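Local coordinates for protein Glucanase/chitosanase (Paenibacillus fukuinensis, PDB 4ZY9) that binds chitosan as a CBM32 carbohydrate-binding module of a larger chitosanase/glucanase, whose catalytic part probably hydrolyses O-glycosidic bonds, at residues 51-56 against 111-116; 77-82 against 90-95; 36-41 against 127-132. The protein carries 1 engineered substitution. All coordinates share one frame; numbering follows the deposited sequence.

Contact 1: residues 51-56 against 111-116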
loop_
_atom_site.group_PDB
_atom_site.type_symbol
_atom_site.label_atom_id
_atom_site.label_comp_id
_atom_site.label_asym_id
_atom_site.label_seq_id
_atom_site.Cartn_x
_atom_site.Cartn_y
_atom_site.Cartn_z
ATOM N N TYR A 51 4.090 -1.944 2.648
ATOM C CA TYR A 51 4.433 -0.588 2.953
ATOM C C TYR A 51 5.585 -0.117 2.124
ATOM O O TYR A 51 6.375 -0.929 1.553
ATOM C CB TYR A 51 4.729 -0.271 4.462
ATOM C CG TYR A 51 5.949 -0.890 5.070
ATOM C CD1 TYR A 51 7.225 -0.396 4.849
ATOM C CD2 TYR A 51 5.851 -1.933 5.929
ATOM C CE1 TYR A 51 8.330 -0.941 5.503
ATOM C CE2 TYR A 51 6.978 -2.478 6.591
ATOM C CZ TYR A 51 8.158 -1.944 6.329
ATOM O OH TYR A 51 9.274 -2.485 7.004
ATOM N N VAL A 52 5.730 1.192 1.981
ATOM C CA VAL A 52 6.823 1.892 1.312
ATOM C C VAL A 52 7.574 2.724 2.294
ATOM O O VAL A 52 7.003 3.348 3.158
ATOM C CB VAL A 52 6.329 2.694 0.098
ATOM C CG1 VAL A 52 5.350 3.760 0.458
ATOM C CG2 VAL A 52 7.478 3.199 -0.724
ATOM N N ASN A 53 8.932 2.749 2.121
ATOM C CA ASN A 53 9.843 3.633 2.844
ATOM C C ASN A 53 10.063 4.822 1.983
ATOM O O ASN A 53 10.735 4.697 0.917
ATOM C CB ASN A 53 11.126 2.828 3.116
ATOM C CG ASN A 53 12.155 3.646 3.879
ATOM O OD1 ASN A 53 12.088 4.840 3.948
ATOM N ND2 ASN A 53 13.169 2.964 4.404
ATOM N N LEU A 54 9.528 5.951 2.327
ATOM C CA LEU A 54 9.729 7.168 1.554
ATOM C C LEU A 54 11.148 7.737 1.561
ATOM O O LEU A 54 11.455 8.672 0.798
ATOM C CB LEU A 54 8.697 8.219 1.987
ATOM C CG LEU A 54 7.240 7.866 1.939
ATOM C CD1 LEU A 54 6.442 8.955 2.477
ATOM C CD2 LEU A 54 6.836 7.487 0.514
ATOM N N GLY A 55 11.997 7.164 2.388
ATOM C CA GLY A 55 13.447 7.524 2.398
ATOM C C GLY A 55 13.764 8.450 3.551
ATOM O O GLY A 55 14.889 8.493 4.035
ATOM N N SER A 56 12.803 9.209 4.000
ATOM C CA SER A 56 12.925 10.294 4.996
ATOM C C SER A 56 11.535 10.624 5.453
ATOM O O SER A 56 10.548 10.146 4.782
ATOM C CB SER A 56 13.619 11.520 4.413
ATOM O OG SER A 56 12.875 12.131 3.370
ATOM N N THR A 111 3.114 13.550 9.030
ATOM C CA THR A 111 4.505 13.341 8.652
ATOM C C THR A 111 4.766 11.827 8.788
ATOM O O THR A 111 4.452 11.214 9.808
ATOM C CB THR A 111 5.518 14.053 9.552
ATOM O OG1 THR A 111 5.153 15.451 9.491
ATOM C CG2 THR A 111 6.891 13.731 9.149
ATOM N N ALA A 112 5.260 11.247 7.708
ATOM C CA ALA A 112 5.528 9.782 7.691
ATOM C C ALA A 112 6.764 9.482 6.911
ATOM O O ALA A 112 7.073 10.129 5.925
ATOM C CB ALA A 112 4.333 9.064 7.032
ATOM N N LYS A 113 7.481 8.490 7.399
ATOM C CA LYS A 113 8.535 7.837 6.642
ATOM C C LYS A 113 7.989 6.597 5.964
ATOM O O LYS A 113 8.516 6.190 4.890
ATOM C CB LYS A 113 9.720 7.504 7.536
ATOM C CG LYS A 113 10.879 6.879 6.791
ATOM C CD LYS A 113 12.086 6.664 7.666
ATOM C CE LYS A 113 13.168 5.949 6.919
ATOM N NZ LYS A 113 14.356 5.665 7.764
ATOM N N TYR A 114 7.007 5.948 6.521
ATOM C CA TYR A 114 6.430 4.725 5.979
ATOM C C TYR A 114 4.941 4.806 5.806
ATOM O O TYR A 114 4.270 5.366 6.701
ATOM C CB TYR A 114 6.759 3.504 6.855
ATOM C CG TYR A 114 8.196 3.315 7.205
ATOM C CD1 TYR A 114 9.077 2.662 6.375
ATOM C CD2 TYR A 114 8.722 3.879 8.363
ATOM C CE1 TYR A 114 10.427 2.454 6.702
ATOM C CE2 TYR A 114 10.107 3.710 8.701
ATOM C CZ TYR A 114 10.865 2.982 7.885
ATOM O OH TYR A 114 12.232 2.866 8.198
ATOM N N VAL A 115 4.416 4.256 4.722
ATOM C CA VAL A 115 2.981 4.302 4.461
ATOM C C VAL A 115 2.554 2.870 4.103
ATOM O O VAL A 115 3.226 2.261 3.220
ATOM C CB VAL A 115 2.647 5.287 3.320
ATOM C CG1 VAL A 115 1.132 5.311 3.091
ATOM C CG2 VAL A 115 3.181 6.635 3.653
ATOM N N ARG A 116 1.569 2.331 4.772
ATOM C CA ARG A 116 1.167 0.962 4.662
ATOM C C ARG A 116 -0.274 0.805 4.228
ATOM O O ARG A 116 -1.141 1.530 4.732
ATOM C CB ARG A 116 1.319 0.262 6.017
ATOM C CG ARG A 116 1.102 -1.250 6.025
ATOM C CD ARG A 116 1.705 -2.043 7.181
ATOM N NE ARG A 116 0.988 -1.805 8.435
ATOM C CZ ARG A 116 1.002 -2.660 9.484
ATOM N NH1 ARG A 116 1.762 -3.735 9.419
ATOM N NH2 ARG A 116 0.265 -2.410 10.516
HETATM O O HOH W 1 15.550 4.092 5.788
#

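Contact 2: residues 77-82 against 90-95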
loop_
_atom_site.group_PDB
_atom_site.type_symbol
_atom_site.label_atom_id
_atom_site.label_comp_id
_atom_site.label_asym_id
_atom_site.label_seq_id
_atom_site.Cartn_x
_atom_site.Cartn_y
_atom_site.Cartn_z
ATOM N N ILE A 77 -5.319 2.236 5.612
ATOM C CA ILE A 77 -4.094 2.975 5.272
ATOM C C ILE A 77 -3.489 3.454 6.547
ATOM O O ILE A 77 -4.205 4.076 7.367
ATOM C CB ILE A 77 -4.340 4.140 4.270
ATOM C CG1 ILE A 77 -4.988 3.660 3.044
ATOM C CG2 ILE A 77 -3.030 4.871 4.019
ATOM C CD1 ILE A 77 -4.129 2.718 2.233
ATOM N N GLN A 78 -2.216 3.196 6.756
ATOM C CA GLN A 78 -1.536 3.549 8.010
ATOM C C GLN A 78 -0.252 4.236 7.750
ATOM O O GLN A 78 0.382 4.026 6.685
ATOM C CB GLN A 78 -1.288 2.312 8.843
ATOM C CG GLN A 78 -2.513 1.430 9.012
ATOM C CD GLN A 78 -2.233 0.183 9.788
ATOM O OE1 GLN A 78 -1.071 -0.212 9.877
ATOM N NE2 GLN A 78 -3.273 -0.603 10.134
ATOM N N VAL A 79 0.209 5.086 8.661
ATOM C CA VAL A 79 1.458 5.801 8.512
ATOM C C VAL A 79 2.289 5.584 9.777
ATOM O O VAL A 79 1.749 5.497 10.886
ATOM C CB VAL A 79 1.213 7.295 8.241
ATOM C CG1 VAL A 79 0.587 7.489 6.827
ATOM C CG2 VAL A 79 0.404 8.015 9.302
ATOM N N SER A 80 3.582 5.705 9.565
ATOM C CA SER A 80 4.556 5.660 10.696
ATOM C C SER A 80 5.673 6.672 10.426
ATOM O O SER A 80 6.163 6.793 9.306
ATOM C CB SER A 80 5.141 4.256 10.835
ATOM O OG SER A 80 6.298 4.284 11.724
ATOM N N ASN A 81 6.058 7.415 11.512
ATOM C CA ASN A 81 7.211 8.257 11.463
ATOM C C ASN A 81 8.329 7.697 12.357
ATOM O O ASN A 81 9.245 8.465 12.734
ATOM C CB ASN A 81 6.818 9.694 11.854
ATOM C CG ASN A 81 7.860 10.642 11.401
ATOM O OD1 ASN A 81 8.526 10.493 10.403
ATOM N ND2 ASN A 81 7.976 11.760 12.149
ATOM N N ASP A 82 8.374 6.396 12.572
ATOM C CA ASP A 82 9.573 5.773 13.170
ATOM C C ASP A 82 10.704 5.914 12.164
ATOM O O ASP A 82 10.552 5.985 10.976
ATOM C CB ASP A 82 9.314 4.307 13.326
ATOM C CG ASP A 82 8.259 3.936 14.359
ATOM O OD1 ASP A 82 8.168 4.531 15.443
ATOM O OD2 ASP A 82 7.452 3.023 14.139
ATOM N N THR A 90 -0.257 4.683 12.796
ATOM C CA THR A 90 -1.535 5.360 12.969
ATOM C C THR A 90 -2.370 5.128 11.735
ATOM O O THR A 90 -1.925 5.387 10.581
ATOM C CB THR A 90 -1.331 6.848 13.155
ATOM O OG1 THR A 90 -0.588 7.089 14.384
ATOM C CG2 THR A 90 -2.632 7.526 13.347
ATOM N N THR A 91 -3.591 4.621 11.926
ATOM C CA THR A 91 -4.540 4.501 10.856
ATOM C C THR A 91 -5.110 5.794 10.415
ATOM O O THR A 91 -5.526 6.585 11.298
ATOM C CB THR A 91 -5.660 3.500 11.266
ATOM O OG1 THR A 91 -4.957 2.275 11.512
ATOM C CG2 THR A 91 -6.752 3.427 10.270
ATOM N N VAL A 92 -5.072 6.081 9.152
ATOM C CA VAL A 92 -5.679 7.314 8.563
ATOM C C VAL A 92 -6.881 7.048 7.741
ATOM O O VAL A 92 -7.597 8.061 7.425
ATOM C CB VAL A 92 -4.593 8.096 7.823
ATOM C CG1 VAL A 92 -3.494 8.459 8.747
ATOM C CG2 VAL A 92 -4.134 7.368 6.577
ATOM N N TYR A 93 -7.180 5.811 7.436
ATOM C CA TYR A 93 -8.320 5.501 6.624
ATOM C C TYR A 93 -8.718 4.053 6.906
ATOM O O TYR A 93 -7.737 3.204 6.965
ATOM C CB TYR A 93 -8.090 5.639 5.119
ATOM C CG TYR A 93 -9.201 5.169 4.237
ATOM C CD1 TYR A 93 -10.329 5.997 4.078
ATOM C CD2 TYR A 93 -9.186 4.003 3.608
ATOM C CE1 TYR A 93 -11.357 5.606 3.282
ATOM C CE2 TYR A 93 -10.211 3.577 2.763
ATOM C CZ TYR A 93 -11.319 4.418 2.617
ATOM O OH TYR A 93 -12.368 4.007 1.781
ATOM N N THR A 94 -9.947 3.718 7.064
ATOM C CA THR A 94 -10.447 2.416 7.206
ATOM C C THR A 94 -11.630 2.118 6.271
ATOM O O THR A 94 -12.569 3.018 6.207
ATOM C CB THR A 94 -10.914 2.082 8.641
ATOM O OG1 THR A 94 -9.903 2.391 9.559
ATOM C CG2 THR A 94 -11.467 0.732 8.793
ATOM N N THR A 95 -11.735 0.989 5.589
ATOM C CA THR A 95 -12.960 0.600 4.936
ATOM C C THR A 95 -13.201 -0.827 5.177
ATOM O O THR A 95 -12.273 -1.646 5.395
ATOM C CB THR A 95 -12.916 0.873 3.432
ATOM O OG1 THR A 95 -14.179 0.612 2.907
ATOM C CG2 THR A 95 -11.864 -0.019 2.659
#

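Contact 3: residues 36-41 against 127-132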
loop_
_atom_site.group_PDB
_atom_site.type_symbol
_atom_site.label_atom_id
_atom_site.label_comp_id
_atom_site.label_asym_id
_atom_site.label_seq_id
_atom_site.Cartn_x
_atom_site.Cartn_y
_atom_site.Cartn_z
ATOM N N THR A 36 1.857 -2.356 -15.637
ATOM C CA THR A 36 2.190 -3.596 -16.278
ATOM C C THR A 36 2.822 -4.587 -15.365
ATOM O O THR A 36 3.105 -5.762 -15.768
ATOM C CB THR A 36 3.205 -3.395 -17.444
ATOM O OG1 THR A 36 4.466 -2.876 -17.003
ATOM C CG2 THR A 36 2.566 -2.362 -18.477
ATOM N N THR A 37 3.004 -4.244 -14.091
ATOM C CA THR A 37 3.670 -5.069 -13.070
ATOM C C THR A 37 2.871 -4.852 -11.774
ATOM O O THR A 37 2.210 -3.809 -11.596
ATOM C CB THR A 37 5.089 -4.576 -12.810
ATOM O OG1 THR A 37 4.984 -3.181 -12.332
ATOM C CG2 THR A 37 5.971 -4.715 -13.940
ATOM N N ARG A 38 2.876 -5.845 -10.916
ATOM C CA ARG A 38 2.147 -5.727 -9.626
ATOM C C ARG A 38 2.828 -6.513 -8.532
ATOM O O ARG A 38 3.478 -7.543 -8.795
ATOM C CB ARG A 38 0.711 -6.256 -9.846
ATOM C CG ARG A 38 0.560 -7.727 -10.322
ATOM C CD ARG A 38 -0.835 -7.983 -10.710
ATOM N NE ARG A 38 -0.926 -9.310 -11.332
ATOM C CZ ARG A 38 -1.230 -10.442 -10.718
ATOM N NH1 ARG A 38 -1.637 -10.443 -9.441
ATOM N NH2 ARG A 38 -1.264 -11.581 -11.391
ATOM N N TRP A 39 2.686 -6.002 -7.310
ATOM C CA TRP A 39 2.835 -6.858 -6.134
ATOM C C TRP A 39 1.648 -7.788 -6.079
ATOM O O TRP A 39 0.501 -7.366 -6.316
ATOM C CB TRP A 39 2.850 -5.991 -4.872
ATOM C CG TRP A 39 2.689 -6.764 -3.640
ATOM C CD1 TRP A 39 3.619 -7.740 -3.130
ATOM C CD2 TRP A 39 1.617 -6.718 -2.693
ATOM N NE1 TRP A 39 3.125 -8.244 -1.978
ATOM C CE2 TRP A 39 1.916 -7.653 -1.645
ATOM C CE3 TRP A 39 0.418 -5.986 -2.589
ATOM C CZ2 TRP A 39 1.141 -7.804 -0.512
ATOM C CZ3 TRP A 39 -0.368 -6.172 -1.520
ATOM C CH2 TRP A 39 -0.025 -7.069 -0.479
ATOM N N ALA A 40 1.885 -9.023 -5.673
ATOM C CA ALA A 40 0.766 -9.949 -5.311
ATOM C C ALA A 40 1.259 -10.694 -4.071
ATOM O O ALA A 40 2.427 -11.185 -4.066
ATOM C CB ALA A 40 0.466 -10.910 -6.445
ATOM N N SER A 41 0.424 -10.822 -3.083
ATOM C CA SER A 41 0.773 -11.540 -1.840
ATOM C C SER A 41 0.605 -13.029 -2.057
ATOM O O SER A 41 0.046 -13.509 -3.047
ATOM C CB SER A 41 -0.261 -11.094 -0.734
ATOM O OG SER A 41 -1.522 -11.606 -0.901
ATOM N N GLY A 127 -5.314 -13.713 -3.359
ATOM C CA GLY A 127 -4.535 -12.959 -2.395
ATOM C C GLY A 127 -4.972 -11.449 -2.426
ATOM O O GLY A 127 -6.150 -11.135 -2.634
ATOM N N TYR A 128 -3.956 -10.611 -2.278
ATOM C CA TYR A 128 -4.037 -9.178 -2.341
ATOM C C TYR A 128 -3.065 -8.720 -3.411
ATOM O O TYR A 128 -1.892 -9.188 -3.358
ATOM C CB TYR A 128 -3.723 -8.502 -1.020
ATOM C CG TYR A 128 -4.575 -8.840 0.146
ATOM C CD1 TYR A 128 -4.487 -10.056 0.827
ATOM C CD2 TYR A 128 -5.472 -7.885 0.628
ATOM C CE1 TYR A 128 -5.287 -10.317 1.937
ATOM C CE2 TYR A 128 -6.219 -8.193 1.705
ATOM C CZ TYR A 128 -6.151 -9.387 2.362
ATOM O OH TYR A 128 -7.000 -9.608 3.484
ATOM N N SER A 129 -3.474 -7.865 -4.347
ATOM C CA SER A 129 -2.526 -7.472 -5.405
ATOM C C SER A 129 -2.790 -6.067 -5.927
ATOM O O SER A 129 -3.930 -5.660 -6.136
ATOM C CB SER A 129 -2.647 -8.461 -6.556
ATOM O OG SER A 129 -1.762 -8.181 -7.577
ATOM N N LEU A 130 -1.692 -5.302 -6.030
ATOM C CA LEU A 130 -1.665 -3.906 -6.407
ATOM C C LEU A 130 -0.764 -3.694 -7.600
ATOM O O LEU A 130 0.446 -3.986 -7.487
ATOM C CB LEU A 130 -1.199 -3.029 -5.285
ATOM C CG LEU A 130 -2.164 -2.827 -4.134
ATOM C CD1 LEU A 130 -1.493 -2.377 -2.876
ATOM C CD2 LEU A 130 -3.319 -1.885 -4.522
ATOM N N TRP A 131 -1.285 -3.112 -8.697
ATOM C CA TRP A 131 -0.477 -2.593 -9.747
ATOM C C TRP A 131 0.379 -1.441 -9.318
ATOM O O TRP A 131 1.546 -1.317 -9.720
ATOM C CB TRP A 131 -1.367 -2.168 -10.994
ATOM C CG TRP A 131 -2.264 -3.191 -11.566
ATOM C CD1 TRP A 131 -3.598 -3.160 -11.469
ATOM C CD2 TRP A 131 -1.899 -4.328 -12.407
ATOM N NE1 TRP A 131 -4.112 -4.229 -12.169
ATOM C CE2 TRP A 131 -3.085 -4.992 -12.688
ATOM C CE3 TRP A 131 -0.687 -4.870 -12.856
ATOM C CZ2 TRP A 131 -3.088 -6.118 -13.534
ATOM C CZ3 TRP A 131 -0.756 -6.010 -13.630
ATOM C CH2 TRP A 131 -1.941 -6.632 -13.884
ATOM N N GLU A 132 -0.272 -0.503 -8.614
ATOM C CA GLU A 132 0.323 0.723 -8.297
ATOM C C GLU A 132 -0.138 1.201 -6.891
ATOM O O GLU A 132 -1.307 1.039 -6.535
ATOM C CB GLU A 132 0.060 1.848 -9.294
ATOM C CG GLU A 132 0.482 1.482 -10.697
ATOM C CD GLU A 132 0.005 2.481 -11.788
ATOM O OE1 GLU A 132 -1.188 2.467 -12.074
ATOM O OE2 GLU A 132 0.821 3.245 -12.249
#

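Contact 1: residues 51-56 against 111-116
This is an antiparallel strand pairing in one of the module's two sheets, between the end of strand 48-54 and the start of strand 114-122. Both chains turn a corner here, at G55-S56 and at K113, and pass between the sheets. V52 and V115 form a hydrogen-bonded pair. V52 N reaches V115 O at 3.0 Å, and the return bond runs from V115 N to V52 O at 3.2 Å. L54 N adds a bond to K113 O at 2.8 Å. K113 and Y114 both face S80, a classic bulge. CBM32 modules are beta-sandwiches, and the two faces of this pairing differ accordingly. V52 and V115 point into the core, and L54 CD1 joins them, close to V115 CG2. The other face carries Y51, N53, Y114 and R116. The rings of Y51 and Y114 run side by side, with planes 81° apart and Y51 CE1 3.8 Å from Y114 CD1. N53 runs beside Y114, its amide turned 52° from the ring. N53 OD1 accepts from G55 N, which lies above the carbonyl plane, in an Asx turn. This and a water on ND2, shared with K113 NZ, would hold the amide. K113 NZ also bonds S83 O.

Contact 2: residues 77-82 against 90-95
Side chains of strands 75-80 and 90-95 point to two faces of a beta hairpin, but a classic bulge interrupts the alternation at V92-Y93 and shifts the register. V92 and Y93 both face I77. I77 O takes a bond from V92 N at 2.8 Å, nearly along the C=O axis, and a weak one from Y93 N. I77 and V79 point to one face, and V92, at the bulge, reaches across to meet both. It crosses I77 obliquely. I77 CG2 is anti to the backbone N, V92 CG2 sits in the crowded position between its backbone N and carbonyl carbon, and the two methyls meet at 3.7 Å. V79 crosses V92 at about a right angle, with V79 CG2 4.0 Å from V92 CG1. The Y93 ring is carried away from strand 75-80, because CG is anti to the backbone N (chi1 173°); its CB stays 4.1 Å from I77 CB. On the other face Q78 crosses T91 obliquely, and Q78 CG lies 3.6 Å from T91 OG1. Q78 OE1 accepts from R116 NH2. Toward the turn, V79 and T90 exchange two backbone bonds. S80 OG accepts from D82 N in an ST turn. The chemistry is thus split: the methyls of I77, V79 and V92 meet, with I77 on I105 and V92 on F107, while Q78 and T91 put polar groups on the other face, where Q78 probably orients the R116 guanidinium.

Contact 3: residues 36-41 against 127-132
Short strand 39-40 pairs antiparallel with the start of strand 129-136. The tight part centres on W39 O, which holds two donors: L130 N, and S129 OG at 2.7 Å on a lone pair. S129 OG is anti to the backbone N (chi1 -178°) and in turn accepts from R38 NH1 at 2.9 Å, lying in the guanidinium plane. Further along, S41 N bonds Y128 O at 2.8 Å, and Y128 N bonds back to S41 OG at 3.0 Å. Y128 O also sits over one face of the W39 indole. The more solvent-exposed side is at R38 and W131, which still pack closely. R38 CD lies over the six-membered ring of W131, 3.7 Å from the centroid, a CH-pi contact. The guanidinium is turned 68° from the ring and is at most weakly attracted. An alanine in place of R38 would probably uncover this indole face and cost S129 OG its donor. The loose end is T36, which is exposed and only grazes W131. There are no helices here. W39 and L130 pack on I50 of strand 48-54, L130 also reaches L65 and W67 of strand 57-67, and W39 touches M117, an engineered methionine of strand 114-122.

From the N terminus, the chain first passes residues 36-41, which find their partner, 127-132, only near the end. Contact 3 therefore closes the widest loop. Within that loop lies contact 1, which pairs 51-56 with 111-116, and contact 2 closes the short hairpin turn within contact 1. The loops nest and do not cross. Contacts 1 and 2 share one sheet, where strands 114-122 and 75-80 are neighbours. They touch through K113 N and S80 O, a probable hydrogen bond. Contact 3 pairs strands of the other sheet, on the opposite side of the chain's centre. Contact 1 reaches this sheet too, through strand 109-112. The centres of contacts 1 and 3 lie about 19 Å apart.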